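Local atomic coordinates of chintase (Rhizomucor miehei, PDB entry 5YUQ), a protein that hydrolyses chitin as a family 18 chitinase from a thermophilic fungus, with an active site that forms a true tunnel. Residues D167-A170 with A175-I178; E243-S248 with V303-D308; E52-G57 with E96-G101. One frame throughout, in Å; residues are numbered along the deposited sequence. Where two conformers were deposited one is given.

Overall arrangement
Contacts 1 and 3 belong to the TIM barrel: contact 1 packs a short helix on the outer face of strand 175-178, and contact 3 ties together the loops that lead into strands 59-65 and 101-105, at their N-terminal ends. In family 18 enzymes the active site lies at the opposite, C-terminal ends of the barrel strands, so contact 3 probably sits on the floor of the barrel. Contact 2 lies in the antiparallel region inserted between strands 228-240 and 346-350. The centres of contacts 1 and 3 are 23 Å apart, whereas contact 2 lies 38 Å from contact 1 and 45 Å from contact 3, on the other side of the chain's centre from both.

Contact 1 (D167-A170 with A175-I178)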
loop_
_atom_site.group_PDB
_atom_site.type_symbol
_atom_site.label_atom_id
_atom_site.label_comp_id
_atom_site.label_asym_id
_atom_site.label_seq_id
_atom_site.Cartn_x
_atom_site.Cartn_y
_atom_site.Cartn_z
ATOM N N ASP A 167 -22.385 -3.611 -7.876
ATOM C CA ASP A 167 -21.973 -2.511 -8.746
ATOM C C ASP A 167 -22.109 -1.151 -8.080
ATOM O O ASP A 167 -21.722 -0.135 -8.646
ATOM C CB ASP A 167 -22.551 -2.590 -10.180
ATOM C CG ASP A 167 -24.028 -2.250 -10.274
ATOM O OD1 ASP A 167 -24.600 -1.599 -9.371
ATOM O OD2 ASP A 167 -24.615 -2.622 -11.313
ATOM N N ASN A 168 -22.620 -1.140 -6.853
ATOM C CA ASN A 168 -22.602 0.083 -6.070
ATOM C C ASN A 168 -21.210 0.418 -5.551
ATOM O O ASN A 168 -20.972 1.534 -5.102
ATOM C CB ASN A 168 -23.601 0.008 -4.923
ATOM C CG ASN A 168 -25.027 0.190 -5.396
ATOM O OD1 ASN A 168 -25.523 1.314 -5.465
ATOM N ND2 ASN A 168 -25.686 -0.911 -5.744
ATOM N N TRP A 169 -20.288 -0.536 -5.611
ATOM C CA TRP A 169 -18.904 -0.208 -5.279
ATOM C C TRP A 169 -18.386 0.834 -6.256
ATOM O O TRP A 169 -17.942 1.905 -5.858
ATOM C CB TRP A 169 -18.020 -1.462 -5.288
ATOM C CG TRP A 169 -17.996 -2.167 -3.969
ATOM C CD1 TRP A 169 -18.594 -3.356 -3.655
ATOM C CD2 TRP A 169 -17.325 -1.725 -2.786
ATOM N NE1 TRP A 169 -18.342 -3.676 -2.338
ATOM C CE2 TRP A 169 -17.558 -2.696 -1.785
ATOM C CE3 TRP A 169 -16.555 -0.603 -2.472
ATOM C CZ2 TRP A 169 -17.048 -2.571 -0.492
ATOM C CZ3 TRP A 169 -16.036 -0.484 -1.192
ATOM C CH2 TRP A 169 -16.292 -1.459 -0.213
ATOM N N ALA A 170 -18.461 0.522 -7.542
ATOM C CA ALA A 170 -17.932 1.421 -8.561
ATOM C C ALA A 170 -18.722 2.729 -8.625
ATOM O O ALA A 170 -18.160 3.780 -8.922
ATOM C CB ALA A 170 -17.920 0.731 -9.925
ATOM N N ALA A 175 -12.116 5.814 -6.323
ATOM C CA ALA A 175 -10.940 5.083 -6.783
ATOM C C ALA A 175 -10.511 4.031 -5.800
ATOM O O ALA A 175 -10.727 4.167 -4.589
ATOM C CB ALA A 175 -9.772 6.041 -7.065
ATOM N N PHE A 176 -9.884 2.994 -6.340
ATOM C CA PHE A 176 -9.453 1.844 -5.568
ATOM C C PHE A 176 -7.950 1.752 -5.746
ATOM O O PHE A 176 -7.456 1.505 -6.857
ATOM C CB PHE A 176 -10.128 0.579 -6.104
ATOM C CG PHE A 176 -11.635 0.588 -5.972
ATOM C CD1 PHE A 176 -12.416 1.369 -6.814
ATOM C CD2 PHE A 176 -12.267 -0.187 -5.012
ATOM C CE1 PHE A 176 -13.797 1.391 -6.692
ATOM C CE2 PHE A 176 -13.653 -0.187 -4.884
ATOM C CZ PHE A 176 -14.427 0.605 -5.726
ATOM N N TYR A 177 -7.214 1.980 -4.664
ATOM C CA TYR A 177 -5.755 2.033 -4.729
ATOM C C TYR A 177 -5.188 0.653 -4.436
ATOM O O TYR A 177 -5.169 0.232 -3.285
ATOM C CB TYR A 177 -5.209 3.014 -3.685
ATOM C CG TYR A 177 -5.542 4.486 -3.888
ATOM C CD1 TYR A 177 -6.358 4.917 -4.928
ATOM C CD2 TYR A 177 -5.024 5.443 -3.028
ATOM C CE1 TYR A 177 -6.653 6.266 -5.100
ATOM C CE2 TYR A 177 -5.307 6.792 -3.191
ATOM C CZ TYR A 177 -6.113 7.194 -4.229
ATOM O OH TYR A 177 -6.390 8.530 -4.384
ATOM N N ILE A 178 -4.715 -0.045 -5.466
ATOM C CA ILE A 178 -4.221 -1.414 -5.300
ATOM C C ILE A 178 -2.838 -1.454 -4.661
ATOM O O ILE A 178 -1.873 -0.903 -5.193
ATOM C CB ILE A 178 -4.162 -2.159 -6.641
ATOM C CG1 ILE A 178 -5.558 -2.233 -7.263
ATOM C CG2 ILE A 178 -3.619 -3.563 -6.448
ATOM C CD1 ILE A 178 -5.565 -2.806 -8.673
#
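The carbonyl oxygen of Ala170 accepts a hydrogen bond from NE2 of Gln227, a residue whose backbone is itself bonded to that of Phe176, so the short helix 168-172 is tied to the strand it packs on through a third party. Directly between the segments the contact is apolar and rests on two aromatic rings. CE3 of Trp169, on the benzo half of the indole, lies 3.8 Å from CE2 of Phe176, and the two ring planes are inclined by about 60°. The side chains themselves run roughly at right angles. With CG opposite its own carbonyl carbon (chi1 -63°), the phenyl ring of Phe176 leaves the strand and reaches the helix, ending with CZ 3.8 Å from the Trp169 backbone oxygen. That oxygen lies in the ring plane at the edge, where the slightly positive ring hydrogens suit a carbonyl. Phe176 CZ also comes within 4.2 Å of Trp169 CB, so the tip of the phenyl ring meets both the backbone and the root of the indole. The backbone N of Ala170 lies 4.4 Å from Phe176 CZ, and so small a residue adds little bulk there. On its other flanks the indole meets the ring of Phe154 and Thr125 and Leu129 of helix 124-139. Large flat residues suit such a buried seam between layers. Phe176 faces outward to the helices while its neighbour Tyr177 points to the interior and Ser5, the alternation expected of a TIM barrel strand, here closing one of its beta-alpha-beta units.

Contact 2 (E243-S248 with V303-D308); sequences EPITAS and VTYWDD
The irregular loop 243-248 runs beside strand 303-307 without pairing with it; even the nearest alpha carbons, those of Ala247 and Tyr305, are 8.1 Å apart. Tyr305 spans this gap almost alone. Its CG stands opposite the carbonyl carbon (chi1 -60°), which sends the ring from the strand to the loop. There Tyr305 CE2 meets the methyl CG2 of Ile245 at 3.9 Å, the two side chains passing each other in opposite directions, while Tyr305 CE1, at the other corner, lies 3.9 Å from the alpha carbon of Ala247. The phenol oxygen comes up to the peptide joining Thr246 and Ala247, with Tyr305 OH 3.5 Å from Thr246 C. A water in the plane of the ring completes the bridge: it lies 2.6 Å from Tyr305 OH and donates to the carbonyl oxygen of Ile245 at 2.8 Å. The loop keeps its own bend by an ST turn in which Thr246 OG1 accepts from Ser248 N (3.1 Å), a role for which a hydroxyl on the beta carbon is well placed. Behind the contact the Tyr305 ring meets that of Tyr314 on the paired strand 312-317, and Ile245 packs on Val253 and Tyr316. Tyrosine suits this half-covered site because its ring can join the apolar packing while its hydroxyl reaches the wet margin. The chemistry thus implies a join made by dispersion along the ring and by one shared water at its polar end.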
loop_
_atom_site.group_PDB
_atom_site.type_symbol
_atom_site.label_atom_id
_atom_site.label_comp_id
_atom_site.label_asym_id
_atom_site.label_seq_id
_atom_site.Cartn_x
_atom_site.Cartn_y
_atom_site.Cartn_z
ATOM N N GLU A 243 20.816 -20.521 0.135
ATOM C CA GLU A 243 22.072 -20.676 -0.606
ATOM C C GLU A 243 22.319 -19.383 -1.370
ATOM O O GLU A 243 21.409 -18.571 -1.523
ATOM C CB GLU A 243 21.976 -21.848 -1.587
ATOM C CG GLU A 243 21.803 -23.208 -0.951
ATOM C CD GLU A 243 23.015 -23.655 -0.180
ATOM O OE1 GLU A 243 24.133 -23.224 -0.529
ATOM O OE2 GLU A 243 22.849 -24.452 0.770
ATOM N N PRO A 244 23.547 -19.169 -1.848
ATOM C CA PRO A 244 23.818 -17.902 -2.538
ATOM C C PRO A 244 23.053 -17.748 -3.850
ATOM O O PRO A 244 22.729 -18.741 -4.511
ATOM C CB PRO A 244 25.325 -17.969 -2.812
ATOM C CG PRO A 244 25.851 -18.882 -1.715
ATOM C CD PRO A 244 24.782 -19.913 -1.531
ATOM N N ILE A 245 22.750 -16.503 -4.201
ATOM C CA ILE A 245 22.253 -16.188 -5.529
ATOM C C ILE A 245 23.457 -15.952 -6.428
ATOM O O ILE A 245 24.458 -15.370 -6.004
ATOM C CB ILE A 245 21.319 -14.971 -5.493
ATOM C CG1 ILE A 245 19.939 -15.402 -4.988
ATOM C CG2 ILE A 245 21.214 -14.307 -6.870
ATOM C CD1 ILE A 245 18.945 -14.263 -4.896
ATOM N N THR A 246 23.378 -16.460 -7.654
ATOM C CA THR A 246 24.423 -16.255 -8.643
ATOM C C THR A 246 23.805 -15.796 -9.953
ATOM O O THR A 246 22.603 -15.549 -10.032
ATOM C CB THR A 246 25.223 -17.546 -8.906
ATOM O OG1 THR A 246 24.393 -18.491 -9.588
ATOM C CG2 THR A 246 25.733 -18.156 -7.607
ATOM N N ALA A 247 24.630 -15.693 -10.990
ATOM C CA ALA A 247 24.133 -15.316 -12.309
ATOM C C ALA A 247 23.203 -16.387 -12.863
ATOM O O ALA A 247 22.418 -16.124 -13.774
ATOM C CB ALA A 247 25.290 -15.086 -13.263
ATOM N N SER A 248 23.304 -17.596 -12.318
ATOM C CA SER A 248 22.548 -18.741 -12.816
ATOM C C SER A 248 21.245 -18.999 -12.072
ATOM O O SER A 248 20.348 -19.637 -12.612
ATOM C CB SER A 248 23.400 -20.012 -12.748
ATOM O OG SER A 248 24.441 -19.990 -13.706
ATOM N N VAL A 303 25.460 -7.390 -5.266
ATOM C CA VAL A 303 25.543 -7.619 -6.702
ATOM C C VAL A 303 24.118 -7.517 -7.250
ATOM O O VAL A 303 23.210 -8.219 -6.786
ATOM C CB VAL A 303 26.153 -8.992 -7.024
ATOM C CG1 VAL A 303 26.098 -9.258 -8.520
ATOM C CG2 VAL A 303 27.600 -9.070 -6.512
ATOM N N THR A 304 23.917 -6.637 -8.226
ATOM C CA THR A 304 22.563 -6.341 -8.703
ATOM C C THR A 304 22.186 -7.123 -9.968
ATOM O O THR A 304 23.038 -7.419 -10.805
ATOM C CB THR A 304 22.373 -4.825 -8.906
ATOM O OG1 THR A 304 22.684 -4.144 -7.686
ATOM C CG2 THR A 304 20.940 -4.500 -9.285
ATOM N N TYR A 305 20.901 -7.464 -10.079
ATOM C CA TYR A 305 20.351 -8.207 -11.202
ATOM C C TYR A 305 19.024 -7.586 -11.606
ATOM O O TYR A 305 18.506 -6.696 -10.932
ATOM C CB TYR A 305 20.087 -9.654 -10.796
ATOM C CG TYR A 305 21.306 -10.421 -10.333
ATOM C CD1 TYR A 305 22.103 -11.099 -11.244
ATOM C CD2 TYR A 305 21.645 -10.483 -8.991
ATOM C CE1 TYR A 305 23.223 -11.807 -10.829
ATOM C CE2 TYR A 305 22.771 -11.186 -8.571
ATOM C CZ TYR A 305 23.540 -11.850 -9.497
ATOM O OH TYR A 305 24.653 -12.557 -9.086
ATOM N N TRP A 306 18.469 -8.069 -12.707
ATOM C CA TRP A 306 17.134 -7.658 -13.119
ATOM C C TRP A 306 16.340 -8.917 -13.330
ATOM O O TRP A 306 16.830 -9.872 -13.938
ATOM C CB TRP A 306 17.192 -6.864 -14.421
ATOM C CG TRP A 306 15.831 -6.475 -14.969
ATOM C CD1 TRP A 306 15.102 -7.148 -15.904
ATOM C CD2 TRP A 306 15.072 -5.313 -14.623
ATOM N NE1 TRP A 306 13.922 -6.474 -16.155
ATOM C CE2 TRP A 306 13.889 -5.341 -15.384
ATOM C CE3 TRP A 306 15.286 -4.243 -13.747
ATOM C CZ2 TRP A 306 12.918 -4.344 -15.288
ATOM C CZ3 TRP A 306 14.328 -3.259 -13.651
ATOM C CH2 TRP A 306 13.161 -3.307 -14.421
ATOM N N ASP A 307 15.114 -8.942 -12.818
ATOM C CA ASP A 307 14.246 -10.080 -13.058
ATOM C C ASP A 307 13.303 -9.752 -14.207
ATOM O O ASP A 307 12.403 -8.916 -14.068
ATOM C CB ASP A 307 13.445 -10.432 -11.812
ATOM C CG ASP A 307 12.498 -11.575 -12.054
ATOM O OD1 ASP A 307 12.956 -12.623 -12.553
ATOM O OD2 ASP A 307 11.292 -11.439 -11.765
ATOM N N ASP A 308 13.509 -10.408 -15.342
ATOM C CA ASP A 308 12.710 -10.122 -16.530
ATOM C C ASP A 308 11.239 -10.522 -16.373
ATOM O O ASP A 308 10.377 -9.910 -16.985
ATOM C CB ASP A 308 13.318 -10.783 -17.772
ATOM C CG ASP A 308 12.663 -10.321 -19.061
ATOM O OD1 ASP A 308 12.440 -9.100 -19.223
ATOM O OD2 ASP A 308 12.360 -11.180 -19.914
HETATM O O HOH W 1 25.154 -12.704 -6.521
#

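Contact 3 (E52-G57 with E96-G101); sequences EAHSRG and EYDLDG
His54 meets two aspartates across the gap between the ends of helices 43-55 and 80-97, one carboxylate held directly and the other reached through a water. On the tight side, His54 NE2 donates to Asp100 OD2 over 2.7 Å, nearly straight at 165°. The acceptor lies in the imidazole plane and is met on the syn side of the carboxylate, slightly out of its plane, the two flat groups being turned 62° apart. Asp100 OD2 also takes the backbone N-H of Ile60, fixing the His-carboxylate pair to the neighbouring strand. Beside the NE2 bond that fixes the ring, His54 CE1 comes edge-on to the Asp98 carbonyl oxygen at 3.0 Å, at most a weak C-H...O interaction. The solvent side is looser. There Asp98, its CG opposite the backbone N (chi1 -165°), extends its carboxylate past the other ring nitrogen, and a water links them, 2.7 Å from His54 ND1 and donating to Asp98 OD2, also over 2.7 Å. Asp98 has a positive phi in the Schellman motif that ends its helix; Gly57 does likewise for the other, where glycine accepts such a backbone easily. Histidine fits between the two aspartates because its nitrogens point different ways. Such joined helix-to-strand turns belong to the N-terminal side of a TIM barrel, and Asp100-Gly101 opens the stretch recognisable as the family 18 DGxxxDxE signature, whose final acid is catalytic in relatives.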
loop_
_atom_site.group_PDB
_atom_site.type_symbol
_atom_site.label_atom_id
_atom_site.label_comp_id
_atom_site.label_asym_id
_atom_site.label_seq_id
_atom_site.Cartn_x
_atom_site.Cartn_y
_atom_site.Cartn_z
ATOM N N GLU A 52 -0.587 23.660 3.678
ATOM C CA GLU A 52 0.418 23.684 2.621
ATOM C C GLU A 52 -0.147 23.170 1.317
ATOM O O GLU A 52 0.069 23.759 0.268
ATOM C CB GLU A 52 1.650 22.856 3.013
ATOM C CG GLU A 52 2.417 23.402 4.188
ATOM C CD GLU A 52 3.672 22.610 4.488
ATOM O OE1 GLU A 52 4.386 22.974 5.451
ATOM O OE2 GLU A 52 3.944 21.629 3.761
ATOM N N ALA A 53 -0.863 22.050 1.376
ATOM C CA ALA A 53 -1.455 21.489 0.169
ATOM C C ALA A 53 -2.401 22.480 -0.483
ATOM O O ALA A 53 -2.374 22.686 -1.694
ATOM C CB ALA A 53 -2.188 20.199 0.492
ATOM N N HIS A 54 -3.249 23.091 0.330
ATOM C CA HIS A 54 -4.261 23.990 -0.191
ATOM C C HIS A 54 -3.661 25.289 -0.721
ATOM O O HIS A 54 -4.131 25.816 -1.722
ATOM C CB HIS A 54 -5.355 24.220 0.853
ATOM C CG HIS A 54 -6.236 23.017 1.038
ATOM N ND1 HIS A 54 -7.170 22.925 2.047
ATOM C CD2 HIS A 54 -6.319 21.871 0.334
ATOM C CE1 HIS A 54 -7.794 21.759 1.952
ATOM N NE2 HIS A 54 -7.301 21.104 0.919
ATOM N N SER A 55 -2.605 25.773 -0.078
ATOM C CA SER A 55 -1.891 26.947 -0.578
ATOM C C SER A 55 -1.296 26.684 -1.963
ATOM O O SER A 55 -1.099 27.611 -2.751
ATOM C CB SER A 55 -0.779 27.356 0.392
ATOM O OG SER A 55 -1.311 27.907 1.587
ATOM N N ARG A 56 -0.984 25.414 -2.217
ATOM C CA ARG A 56 -0.407 24.951 -3.450
ATOM C C ARG A 56 -1.421 24.355 -4.439
ATOM O O ARG A 56 -1.062 23.831 -5.434
ATOM C CB ARG A 56 0.796 24.012 -3.193
ATOM C CG ARG A 56 1.620 24.386 -1.955
ATOM C CD ARG A 56 3.083 24.880 -2.121
ATOM N NE ARG A 56 3.401 24.774 -3.498
ATOM C CZ ARG A 56 4.589 24.556 -4.027
ATOM N NH1 ARG A 56 5.660 24.455 -3.291
ATOM N NH2 ARG A 56 4.686 24.443 -5.315
ATOM N N GLY A 57 -2.699 24.488 -4.105
ATOM C CA GLY A 57 -3.787 24.037 -4.955
ATOM C C GLY A 57 -3.881 22.527 -5.072
ATOM O O GLY A 57 -4.400 21.997 -6.056
ATOM N N GLU A 96 -13.325 19.296 10.361
ATOM C CA GLU A 96 -12.326 19.867 11.270
ATOM C C GLU A 96 -11.014 20.172 10.559
ATOM O O GLU A 96 -10.369 21.195 10.825
ATOM C CB GLU A 96 -12.071 18.933 12.462
ATOM C CG GLU A 96 -10.947 19.397 13.394
ATOM C CD GLU A 96 -11.246 20.721 14.084
ATOM O OE1 GLU A 96 -12.437 21.029 14.306
ATOM O OE2 GLU A 96 -10.289 21.458 14.410
ATOM N N TYR A 97 -10.624 19.298 9.642
ATOM C CA TYR A 97 -9.318 19.430 8.998
ATOM C C TYR A 97 -9.408 19.918 7.560
ATOM O O TYR A 97 -8.393 19.999 6.872
ATOM C CB TYR A 97 -8.535 18.116 9.085
ATOM C CG TYR A 97 -8.105 17.795 10.490
ATOM C CD1 TYR A 97 -6.907 18.291 10.995
ATOM C CD2 TYR A 97 -8.899 17.017 11.321
ATOM C CE1 TYR A 97 -6.510 18.013 12.286
ATOM C CE2 TYR A 97 -8.509 16.731 12.610
ATOM C CZ TYR A 97 -7.313 17.241 13.087
ATOM O OH TYR A 97 -6.930 16.960 14.376
ATOM N N ASP A 98 -10.622 20.249 7.126
ATOM C CA ASP A 98 -10.865 20.773 5.786
ATOM C C ASP A 98 -10.309 19.817 4.742
ATOM O O ASP A 98 -9.667 20.227 3.782
ATOM C CB ASP A 98 -10.241 22.168 5.633
ATOM C CG ASP A 98 -10.748 22.907 4.420
ATOM O OD1 ASP A 98 -11.884 22.648 3.984
ATOM O OD2 ASP A 98 -10.007 23.765 3.898
ATOM N N LEU A 99 -10.580 18.528 4.925
ATOM C CA LEU A 99 -10.012 17.524 4.043
ATOM C C LEU A 99 -10.779 17.459 2.733
ATOM O O LEU A 99 -11.982 17.714 2.691
ATOM C CB LEU A 99 -10.036 16.153 4.724
ATOM C CG LEU A 99 -9.252 16.041 6.028
ATOM C CD1 LEU A 99 -9.595 14.724 6.727
ATOM C CD2 LEU A 99 -7.769 16.129 5.749
ATOM N N ASP A 100 -10.072 17.113 1.667
ATOM C CA ASP A 100 -10.696 16.939 0.363
ATOM C C ASP A 100 -11.210 15.536 0.160
ATOM O O ASP A 100 -11.945 15.272 -0.794
ATOM C CB ASP A 100 -9.692 17.267 -0.722
ATOM C CG ASP A 100 -9.151 18.657 -0.574
ATOM O OD1 ASP A 100 -9.964 19.596 -0.692
ATOM O OD2 ASP A 100 -7.940 18.808 -0.309
ATOM N N GLY A 101 -10.834 14.635 1.056
ATOM C CA GLY A 101 -11.314 13.280 0.944
ATOM C C GLY A 101 -10.918 12.351 2.061
ATOM O O GLY A 101 -10.173 12.720 2.964
HETATM O O HOH W 2 -7.484 24.837 3.955
#